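Local coordinates for amine Dehydrogenase (Pseudomonas putida, PDB 1JMX), which binds two c-type hemes and probably transfers electrons as the alpha subunit of a quinohemoprotein amine dehydrogenase, at residues 241-252 with 262-270; 379-390 with 442-450. All coordinates share one frame; numbering follows the deposited sequence.

Contact 1: residues 241-252 with 262-270; sequences NVKVGDANLRQV and GRMFEAEHD
Phe265 and Arg250 meet because the ring is swung between its own backbone N and carbonyl carbon (chi1 55°), a rotation that brings one ring face against Arg250 CB. That carbon sits over the face, toward the rim, 4.1 Å from the centroid, in a CH-pi contact, while Val252 CG2 approaches the ring edge at CE2. Beyond CB the arginine chain bends at chi2 (61°), which carries its guanidinium across to Ala267, whose methyl lies over one face of that flat group. The pair sits on the antiparallel beta hairpin of strands 247-256 and 259-266, two neighbouring staves of the closed eight-stranded barrel. Arg250 and Phe265 form a hydrogen-bonded pair, Arg250 N giving to Phe265 O at 2.7 Å and Phe265 N to Arg250 O at 3.0 Å; Val252 and Arg263 repeat the pattern. Past the end of the paired strands, Ala267 N still reaches Asn248 O at 3.0 Å by a nearly straight bond, so the chain remains fastened as it turns away. The other face of the sheet carries Gln251 and Met264, which lie side by side and point the same way. Gln251 NE2 directs a weak hydrogen bond at Met264 SD (3.3 Å), while its OE1 is held by Trp238 NE1. The thioether bends at its last torsion, and Met264 CE ends 3.7 Å from Leu249 CD1, with Val242 and Val244 also near the methyl and Phe224 of strand 223-233 packed against the same cluster. Leu249 crosses the methionine at about a right angle, and its second methyl, CD2, rests 3.6 Å from Glu266 CG.

Contact 2: residues 379-390 with 442-450; sequences IGENGASVPKVQ and VFVPGGAGP
Ile379 packs its CB and CG2 against Gly446 O and extends CD1 to within 3.9 Å of Ala448 CA, where the loop joining strands 367-378 and 391-400 packs on strand 442-445 and its glycine-rich continuation. Both belong to domain IV, a member of the E-set clan and so probably immunoglobulin-like in fold; a type I' turn from Glu381 to Ala384 forms the tip of the loop. The tight part begins at Ile379, Gly380 and Ala448. Ala448 N donates to Gly380 O at 2.9 Å, approaching from well above the carbonyl plane, and the Ala448 methyl lies 3.5 Å from Glu381 O. Gly380 N and Gly446 O are buried here without a polar partner. Val483 of strand 476-484 covers Ile379 and Pro445 from the sheet. Pro445, in turn, presses its CG to 3.4 Å from Val389 O, and Lys388 CB touches the same ring atom, 3.9 Å away. Lys388, extended beyond CG, reaches across the end of strand 442-445, and its NZ donates to Pro445 O at 3.0 Å, in the plane of that carbonyl. Close packing continues to Gln390, which crosses Val442 obliquely and sets its flat amide against Val442 CG1.

The turn is the looser, more exposed side. There the Asn382 side chain lies along the backbone of Ala448, and Asn382 O accepts a hydrogen bond from a basic side chain of another chain.

In the fold
From the N terminus the chain first builds the heme-binding region and then enters the barrel of domain II, where contact 1 closes the short hairpin between strands 247-256 and 259-266. It is complete before the chain reaches domain III and then domain IV, where contact 2 closes a much longer excursion of 51 residues containing strands and two short helices. The two are therefore in series, neither nested nor crossed. Their centres lie about 20 Å apart, yet the segments touch: His269 CE1, just beyond the hairpin, packs 3.7 Å from Pro387 CB in the domain IV loop. Barrel and mixed sheet thus meet where strand 269-280 begins, and where Gln390 N also donates a hydrogen bond to the side-chain OE1 of Glu271.

Contact 1: residues 241-252 with 262-270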
loop_
_atom_site.group_PDB
_atom_site.type_symbol
_atom_site.label_atom_id
_atom_site.label_comp_id
_atom_site.label_asym_id
_atom_site.label_seq_id
_atom_site.Cartn_x
_atom_site.Cartn_y
_atom_site.Cartn_z
ATOM N N ASN A 241 -19.341 -5.747 18.730
ATOM C CA ASN A 241 -20.047 -5.846 17.471
ATOM C C ASN A 241 -21.518 -5.673 17.788
ATOM O O ASN A 241 -22.096 -6.445 18.556
ATOM C CB ASN A 241 -19.808 -7.194 16.793
ATOM C CG ASN A 241 -20.373 -7.229 15.388
ATOM O OD1 ASN A 241 -21.549 -7.565 15.172
ATOM N ND2 ASN A 241 -19.554 -6.831 14.427
ATOM N N VAL A 242 -22.112 -4.642 17.205
ATOM C CA VAL A 242 -23.508 -4.340 17.435
ATOM C C VAL A 242 -24.264 -4.189 16.131
ATOM O O VAL A 242 -23.964 -3.313 15.316
ATOM C CB VAL A 242 -23.666 -3.052 18.266
ATOM C CG1 VAL A 242 -25.131 -2.735 18.472
ATOM C CG2 VAL A 242 -22.965 -3.213 19.614
ATOM N N LYS A 243 -25.239 -5.068 15.949
ATOM C CA LYS A 243 -26.088 -5.076 14.773
ATOM C C LYS A 243 -27.136 -3.967 14.911
ATOM O O LYS A 243 -28.136 -4.130 15.629
ATOM C CB LYS A 243 -26.775 -6.441 14.667
ATOM C CG LYS A 243 -27.685 -6.610 13.470
ATOM C CD LYS A 243 -26.890 -6.884 12.218
ATOM C CE LYS A 243 -27.795 -7.018 11.003
ATOM N NZ LYS A 243 -26.983 -7.054 9.742
ATOM N N VAL A 244 -26.862 -2.815 14.290
ATOM C CA VAL A 244 -27.779 -1.672 14.315
ATOM C C VAL A 244 -28.483 -1.602 12.963
ATOM O O VAL A 244 -27.903 -1.171 11.957
ATOM C CB VAL A 244 -27.047 -0.335 14.587
ATOM C CG1 VAL A 244 -28.054 0.818 14.611
ATOM C CG2 VAL A 244 -26.294 -0.400 15.905
ATOM N N GLY A 245 -29.738 -2.039 12.951
ATOM C CA GLY A 245 -30.504 -2.057 11.720
ATOM C C GLY A 245 -30.069 -3.224 10.850
ATOM O O GLY A 245 -30.118 -4.385 11.277
ATOM N N ASP A 246 -29.593 -2.910 9.649
ATOM C CA ASP A 246 -29.145 -3.922 8.693
ATOM C C ASP A 246 -27.619 -4.007 8.629
ATOM O O ASP A 246 -27.064 -4.757 7.816
ATOM C CB ASP A 246 -29.685 -3.595 7.292
ATOM C CG ASP A 246 -31.211 -3.535 7.247
ATOM O OD1 ASP A 246 -31.837 -4.541 6.834
ATOM O OD2 ASP A 246 -31.784 -2.484 7.623
ATOM N N ALA A 247 -26.940 -3.277 9.508
ATOM C CA ALA A 247 -25.485 -3.278 9.496
ATOM C C ALA A 247 -24.844 -3.678 10.812
ATOM O O ALA A 247 -25.332 -3.335 11.893
ATOM C CB ALA A 247 -24.971 -1.900 9.069
ATOM N N ASN A 248 -23.768 -4.448 10.711
ATOM C CA ASN A 248 -23.015 -4.842 11.885
ATOM C C ASN A 248 -21.969 -3.768 12.071
ATOM O O ASN A 248 -21.248 -3.433 11.133
ATOM C CB ASN A 248 -22.328 -6.189 11.674
ATOM C CG ASN A 248 -23.206 -7.350 12.078
ATOM O OD1 ASN A 248 -23.176 -7.801 13.234
ATOM N ND2 ASN A 248 -24.017 -7.831 11.138
ATOM N N LEU A 249 -21.921 -3.193 13.264
ATOM C CA LEU A 249 -20.952 -2.157 13.555
ATOM C C LEU A 249 -19.948 -2.637 14.591
ATOM O O LEU A 249 -20.326 -3.218 15.602
ATOM C CB LEU A 249 -21.646 -0.902 14.081
ATOM C CG LEU A 249 -22.778 -0.273 13.263
ATOM C CD1 LEU A 249 -23.052 1.117 13.801
ATOM C CD2 LEU A 249 -22.416 -0.186 11.798
ATOM N N ARG A 250 -18.668 -2.457 14.289
ATOM C CA ARG A 250 -17.591 -2.811 15.198
ATOM C C ARG A 250 -17.378 -1.613 16.129
ATOM O O ARG A 250 -17.516 -0.462 15.720
ATOM C CB ARG A 250 -16.304 -3.056 14.412
ATOM C CG ARG A 250 -15.883 -4.507 14.256
ATOM C CD ARG A 250 -16.909 -5.357 13.500
ATOM N NE ARG A 250 -16.335 -6.636 13.055
ATOM C CZ ARG A 250 -17.023 -7.644 12.508
ATOM N NH1 ARG A 250 -18.342 -7.554 12.329
ATOM N NH2 ARG A 250 -16.376 -8.731 12.081
ATOM N N GLN A 251 -17.044 -1.888 17.382
ATOM C CA GLN A 251 -16.793 -0.846 18.360
ATOM C C GLN A 251 -15.369 -1.024 18.849
ATOM O O GLN A 251 -15.019 -2.077 19.370
ATOM C CB GLN A 251 -17.726 -0.983 19.568
ATOM C CG GLN A 251 -19.210 -0.916 19.265
ATOM C CD GLN A 251 -20.053 -0.960 20.520
ATOM O OE1 GLN A 251 -19.774 -1.725 21.444
ATOM N NE2 GLN A 251 -21.083 -0.129 20.566
ATOM N N VAL A 252 -14.536 -0.018 18.642
ATOM C CA VAL A 252 -13.162 -0.067 19.115
ATOM C C VAL A 252 -13.030 1.119 20.071
ATOM O O VAL A 252 -12.821 2.267 19.651
ATOM C CB VAL A 252 -12.146 0.028 17.949
ATOM C CG1 VAL A 252 -10.731 0.111 18.483
ATOM C CG2 VAL A 252 -12.302 -1.172 17.023
ATOM N N GLY A 262 -13.807 6.157 21.577
ATOM C CA GLY A 262 -13.387 5.409 20.418
ATOM C C GLY A 262 -14.185 5.698 19.167
ATOM O O GLY A 262 -14.662 6.816 18.949
ATOM N N ARG A 263 -14.360 4.659 18.363
ATOM C CA ARG A 263 -15.066 4.779 17.107
ATOM C C ARG A 263 -15.900 3.544 16.835
ATOM O O ARG A 263 -15.524 2.433 17.193
ATOM C CB ARG A 263 -14.047 4.995 15.987
ATOM C CG ARG A 263 -14.622 5.249 14.614
ATOM C CD ARG A 263 -13.522 5.669 13.662
ATOM N NE ARG A 263 -14.052 6.065 12.368
ATOM C CZ ARG A 263 -14.039 5.297 11.290
ATOM N NH1 ARG A 263 -13.512 4.081 11.337
ATOM N NH2 ARG A 263 -14.605 5.727 10.179
ATOM N N MET A 264 -17.062 3.759 16.234
ATOM C CA MET A 264 -17.964 2.682 15.885
ATOM C C MET A 264 -18.140 2.769 14.381
ATOM O O MET A 264 -18.572 3.795 13.870
ATOM C CB MET A 264 -19.301 2.882 16.582
ATOM C CG MET A 264 -19.857 1.634 17.203
ATOM S SD MET A 264 -21.385 1.997 18.058
ATOM C CE MET A 264 -22.429 0.730 17.400
ATOM N N PHE A 265 -17.796 1.702 13.667
ATOM C CA PHE A 265 -17.893 1.712 12.211
ATOM C C PHE A 265 -18.473 0.438 11.626
ATOM O O PHE A 265 -18.561 -0.584 12.295
ATOM C CB PHE A 265 -16.507 1.962 11.609
ATOM C CG PHE A 265 -15.461 0.985 12.067
ATOM C CD1 PHE A 265 -15.191 -0.166 11.328
ATOM C CD2 PHE A 265 -14.759 1.204 13.244
ATOM C CE1 PHE A 265 -14.238 -1.084 11.757
ATOM C CE2 PHE A 265 -13.803 0.291 13.686
ATOM C CZ PHE A 265 -13.541 -0.856 12.940
ATOM N N GLU A 266 -18.872 0.501 10.364
ATOM C CA GLU A 266 -19.401 -0.669 9.700
ATOM C C GLU A 266 -18.286 -1.682 9.528
ATOM O O GLU A 266 -17.235 -1.380 8.960
ATOM C CB GLU A 266 -19.963 -0.298 8.348
ATOM C CG GLU A 266 -21.315 0.334 8.410
ATOM C CD GLU A 266 -21.969 0.342 7.066
ATOM O OE1 GLU A 266 -22.255 1.444 6.567
ATOM O OE2 GLU A 266 -22.183 -0.753 6.499
ATOM N N ALA A 267 -18.528 -2.884 10.040
ATOM C CA ALA A 267 -17.574 -3.988 9.984
ATOM C C ALA A 267 -17.006 -4.194 8.588
ATOM O O ALA A 267 -15.850 -4.572 8.423
ATOM C CB ALA A 267 -18.252 -5.251 10.442
ATOM N N GLU A 268 -17.815 -3.856 7.595
ATOM C CA GLU A 268 -17.466 -4.033 6.197
ATOM C C GLU A 268 -16.880 -2.780 5.529
ATOM O O GLU A 268 -16.155 -2.870 4.532
ATOM C CB GLU A 268 -18.719 -4.493 5.444
ATOM C CG GLU A 268 -19.546 -5.577 6.173
ATOM C CD GLU A 268 -20.331 -5.066 7.415
ATOM O OE1 GLU A 268 -20.706 -3.864 7.454
ATOM O OE2 GLU A 268 -20.571 -5.880 8.353
ATOM N N HIS A 269 -17.190 -1.614 6.090
ATOM C CA HIS A 269 -16.736 -0.350 5.535
ATOM C C HIS A 269 -16.265 0.555 6.655
ATOM O O HIS A 269 -17.084 1.152 7.362
ATOM C CB HIS A 269 -17.900 0.315 4.807
ATOM C CG HIS A 269 -18.712 -0.631 3.985
ATOM N ND1 HIS A 269 -18.414 -0.927 2.671
ATOM C CD2 HIS A 269 -19.789 -1.384 4.306
ATOM C CE1 HIS A 269 -19.271 -1.823 2.217
ATOM N NE2 HIS A 269 -20.113 -2.120 3.191
ATOM N N ASP A 270 -14.953 0.674 6.816
ATOM C CA ASP A 270 -14.442 1.508 7.891
ATOM C C ASP A 270 -14.421 3.014 7.693
ATOM O O ASP A 270 -14.031 3.736 8.600
ATOM C CB ASP A 270 -13.114 0.989 8.446
ATOM C CG ASP A 270 -12.135 0.618 7.375
ATOM O OD1 ASP A 270 -11.815 -0.583 7.281
ATOM O OD2 ASP A 270 -11.678 1.524 6.653
#

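Contact 2: residues 379-390 with 442-450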
loop_
_atom_site.group_PDB
_atom_site.type_symbol
_atom_site.label_atom_id
_atom_site.label_comp_id
_atom_site.label_asym_id
_atom_site.label_seq_id
_atom_site.Cartn_x
_atom_site.Cartn_y
_atom_site.Cartn_z
ATOM N N ILE A 379 -12.317 2.748 -5.764
ATOM C CA ILE A 379 -13.275 2.046 -6.593
ATOM C C ILE A 379 -13.422 0.657 -5.976
ATOM O O ILE A 379 -12.590 0.232 -5.183
ATOM C CB ILE A 379 -12.804 1.938 -8.077
ATOM C CG1 ILE A 379 -11.465 1.197 -8.169
ATOM C CG2 ILE A 379 -12.706 3.331 -8.705
ATOM C CD1 ILE A 379 -10.902 1.105 -9.583
ATOM N N GLY A 380 -14.507 -0.023 -6.309
ATOM C CA GLY A 380 -14.737 -1.346 -5.770
ATOM C C GLY A 380 -15.945 -1.988 -6.408
ATOM O O GLY A 380 -16.495 -1.466 -7.383
ATOM N N GLU A 381 -16.342 -3.133 -5.858
ATOM C CA GLU A 381 -17.487 -3.899 -6.332
ATOM C C GLU A 381 -17.437 -4.114 -7.843
ATOM O O GLU A 381 -16.350 -4.197 -8.406
ATOM C CB GLU A 381 -18.790 -3.241 -5.862
ATOM C CG GLU A 381 -19.025 -3.414 -4.351
ATOM C CD GLU A 381 -19.791 -2.262 -3.709
ATOM O OE1 GLU A 381 -20.804 -1.804 -4.294
ATOM O OE2 GLU A 381 -19.376 -1.817 -2.612
ATOM N N ASN A 382 -18.593 -4.196 -8.494
ATOM C CA ASN A 382 -18.669 -4.429 -9.939
ATOM C C ASN A 382 -18.173 -5.851 -10.237
ATOM O O ASN A 382 -17.714 -6.152 -11.337
ATOM C CB ASN A 382 -17.862 -3.367 -10.714
ATOM C CG ASN A 382 -18.083 -3.425 -12.230
ATOM O OD1 ASN A 382 -17.201 -3.060 -13.004
ATOM N ND2 ASN A 382 -19.263 -3.876 -12.654
ATOM N N GLY A 383 -18.290 -6.722 -9.235
ATOM C CA GLY A 383 -17.853 -8.098 -9.376
ATOM C C GLY A 383 -16.600 -8.406 -8.581
ATOM O O GLY A 383 -16.255 -9.575 -8.390
ATOM N N ALA A 384 -15.939 -7.357 -8.094
ATOM C CA ALA A 384 -14.711 -7.499 -7.320
ATOM C C ALA A 384 -14.910 -8.001 -5.895
ATOM O O ALA A 384 -15.989 -7.891 -5.314
ATOM C CB ALA A 384 -13.934 -6.192 -7.313
ATOM N N SER A 385 -13.823 -8.508 -5.336
ATOM C CA SER A 385 -13.779 -9.059 -3.990
ATOM C C SER A 385 -13.689 -7.961 -2.922
ATOM O O SER A 385 -13.695 -8.243 -1.722
ATOM C CB SER A 385 -12.559 -9.987 -3.897
ATOM O OG SER A 385 -12.498 -10.670 -2.661
ATOM N N VAL A 386 -13.643 -6.710 -3.367
ATOM C CA VAL A 386 -13.522 -5.557 -2.475
ATOM C C VAL A 386 -14.679 -4.551 -2.611
ATOM O O VAL A 386 -15.263 -4.415 -3.678
ATOM C CB VAL A 386 -12.194 -4.830 -2.756
ATOM C CG1 VAL A 386 -11.024 -5.649 -2.238
ATOM C CG2 VAL A 386 -12.041 -4.626 -4.248
ATOM N N PRO A 387 -15.034 -3.849 -1.516
ATOM C CA PRO A 387 -16.123 -2.864 -1.555
ATOM C C PRO A 387 -15.637 -1.457 -1.939
ATOM O O PRO A 387 -14.441 -1.158 -1.873
ATOM C CB PRO A 387 -16.630 -2.883 -0.119
ATOM C CG PRO A 387 -15.346 -2.981 0.647
ATOM C CD PRO A 387 -14.575 -4.055 -0.129
ATOM N N LYS A 388 -16.570 -0.601 -2.342
ATOM C CA LYS A 388 -16.236 0.780 -2.688
ATOM C C LYS A 388 -15.942 1.525 -1.388
ATOM O O LYS A 388 -16.533 1.231 -0.350
ATOM C CB LYS A 388 -17.405 1.471 -3.393
ATOM C CG LYS A 388 -17.893 0.789 -4.640
ATOM C CD LYS A 388 -18.927 1.632 -5.338
ATOM C CE LYS A 388 -19.423 0.980 -6.616
ATOM N NZ LYS A 388 -20.232 1.928 -7.442
ATOM N N VAL A 389 -14.976 2.431 -1.431
ATOM C CA VAL A 389 -14.623 3.236 -0.269
ATOM C C VAL A 389 -15.090 4.656 -0.585
ATOM O O VAL A 389 -14.575 5.309 -1.492
ATOM C CB VAL A 389 -13.101 3.207 0.020
ATOM C CG1 VAL A 389 -12.745 4.195 1.114
ATOM C CG2 VAL A 389 -12.675 1.800 0.429
ATOM N N GLN A 390 -16.125 5.085 0.134
ATOM C CA GLN A 390 -16.717 6.403 -0.043
ATOM C C GLN A 390 -15.909 7.558 0.527
ATOM O O GLN A 390 -15.104 7.399 1.449
ATOM C CB GLN A 390 -18.076 6.473 0.657
ATOM C CG GLN A 390 -19.122 5.481 0.235
ATOM C CD GLN A 390 -20.311 5.494 1.185
ATOM O OE1 GLN A 390 -20.204 5.932 2.332
ATOM N NE2 GLN A 390 -21.448 5.011 0.708
ATOM N N VAL A 442 -21.807 12.700 0.541
ATOM C CA VAL A 442 -21.252 11.364 0.417
ATOM C C VAL A 442 -20.920 11.125 -1.044
ATOM O O VAL A 442 -21.793 11.241 -1.908
ATOM C CB VAL A 442 -22.269 10.289 0.876
ATOM C CG1 VAL A 442 -21.795 8.905 0.499
ATOM C CG2 VAL A 442 -22.469 10.364 2.363
ATOM N N PHE A 443 -19.647 10.857 -1.324
ATOM C CA PHE A 443 -19.201 10.568 -2.680
ATOM C C PHE A 443 -19.102 9.054 -2.877
ATOM O O PHE A 443 -18.386 8.371 -2.150
ATOM C CB PHE A 443 -17.840 11.209 -2.966
ATOM C CG PHE A 443 -17.384 11.035 -4.388
ATOM C CD1 PHE A 443 -17.749 11.953 -5.367
ATOM C CD2 PHE A 443 -16.599 9.946 -4.756
ATOM C CE1 PHE A 443 -17.341 11.791 -6.695
ATOM C CE2 PHE A 443 -16.187 9.775 -6.079
ATOM C CZ PHE A 443 -16.559 10.702 -7.050
ATOM N N VAL A 444 -19.848 8.539 -3.848
ATOM C CA VAL A 444 -19.854 7.112 -4.165
ATOM C C VAL A 444 -19.016 6.903 -5.428
ATOM O O VAL A 444 -19.429 7.286 -6.524
ATOM C CB VAL A 444 -21.309 6.591 -4.399
ATOM C CG1 VAL A 444 -21.296 5.143 -4.868
ATOM C CG2 VAL A 444 -22.136 6.730 -3.119
ATOM N N PRO A 445 -17.808 6.324 -5.281
ATOM C CA PRO A 445 -16.916 6.075 -6.420
ATOM C C PRO A 445 -17.465 5.068 -7.423
ATOM O O PRO A 445 -18.400 4.319 -7.125
ATOM C CB PRO A 445 -15.633 5.581 -5.748
ATOM C CG PRO A 445 -16.126 4.932 -4.505
ATOM C CD PRO A 445 -17.178 5.886 -4.022
ATOM N N GLY A 446 -16.899 5.075 -8.624
ATOM C CA GLY A 446 -17.349 4.156 -9.657
ATOM C C GLY A 446 -16.972 2.706 -9.392
ATOM O O GLY A 446 -16.284 2.393 -8.414
ATOM N N GLY A 447 -17.444 1.822 -10.267
ATOM C CA GLY A 447 -17.147 0.405 -10.155
ATOM C C GLY A 447 -15.708 0.082 -10.530
ATOM O O GLY A 447 -15.079 0.796 -11.308
ATOM N N ALA A 448 -15.194 -1.005 -9.964
ATOM C CA ALA A 448 -13.829 -1.451 -10.212
ATOM C C ALA A 448 -13.641 -2.039 -11.615
ATOM O O ALA A 448 -14.604 -2.222 -12.362
ATOM C CB ALA A 448 -13.423 -2.467 -9.157
ATOM N N GLY A 449 -12.390 -2.339 -11.951
ATOM C CA GLY A 449 -12.054 -2.904 -13.244
ATOM C C GLY A 449 -11.711 -1.870 -14.296
ATOM O O GLY A 449 -11.855 -0.670 -14.067
ATOM N N PRO A 450 -11.177 -2.303 -15.447
ATOM C CA PRO A 450 -10.832 -1.351 -16.508
ATOM C C PRO A 450 -12.148 -0.850 -17.098
ATOM O O PRO A 450 -13.135 -1.585 -17.135
ATOM C CB PRO A 450 -10.083 -2.217 -17.526
ATOM C CG PRO A 450 -9.619 -3.419 -16.732
ATOM C CD PRO A 450 -10.779 -3.675 -15.811
#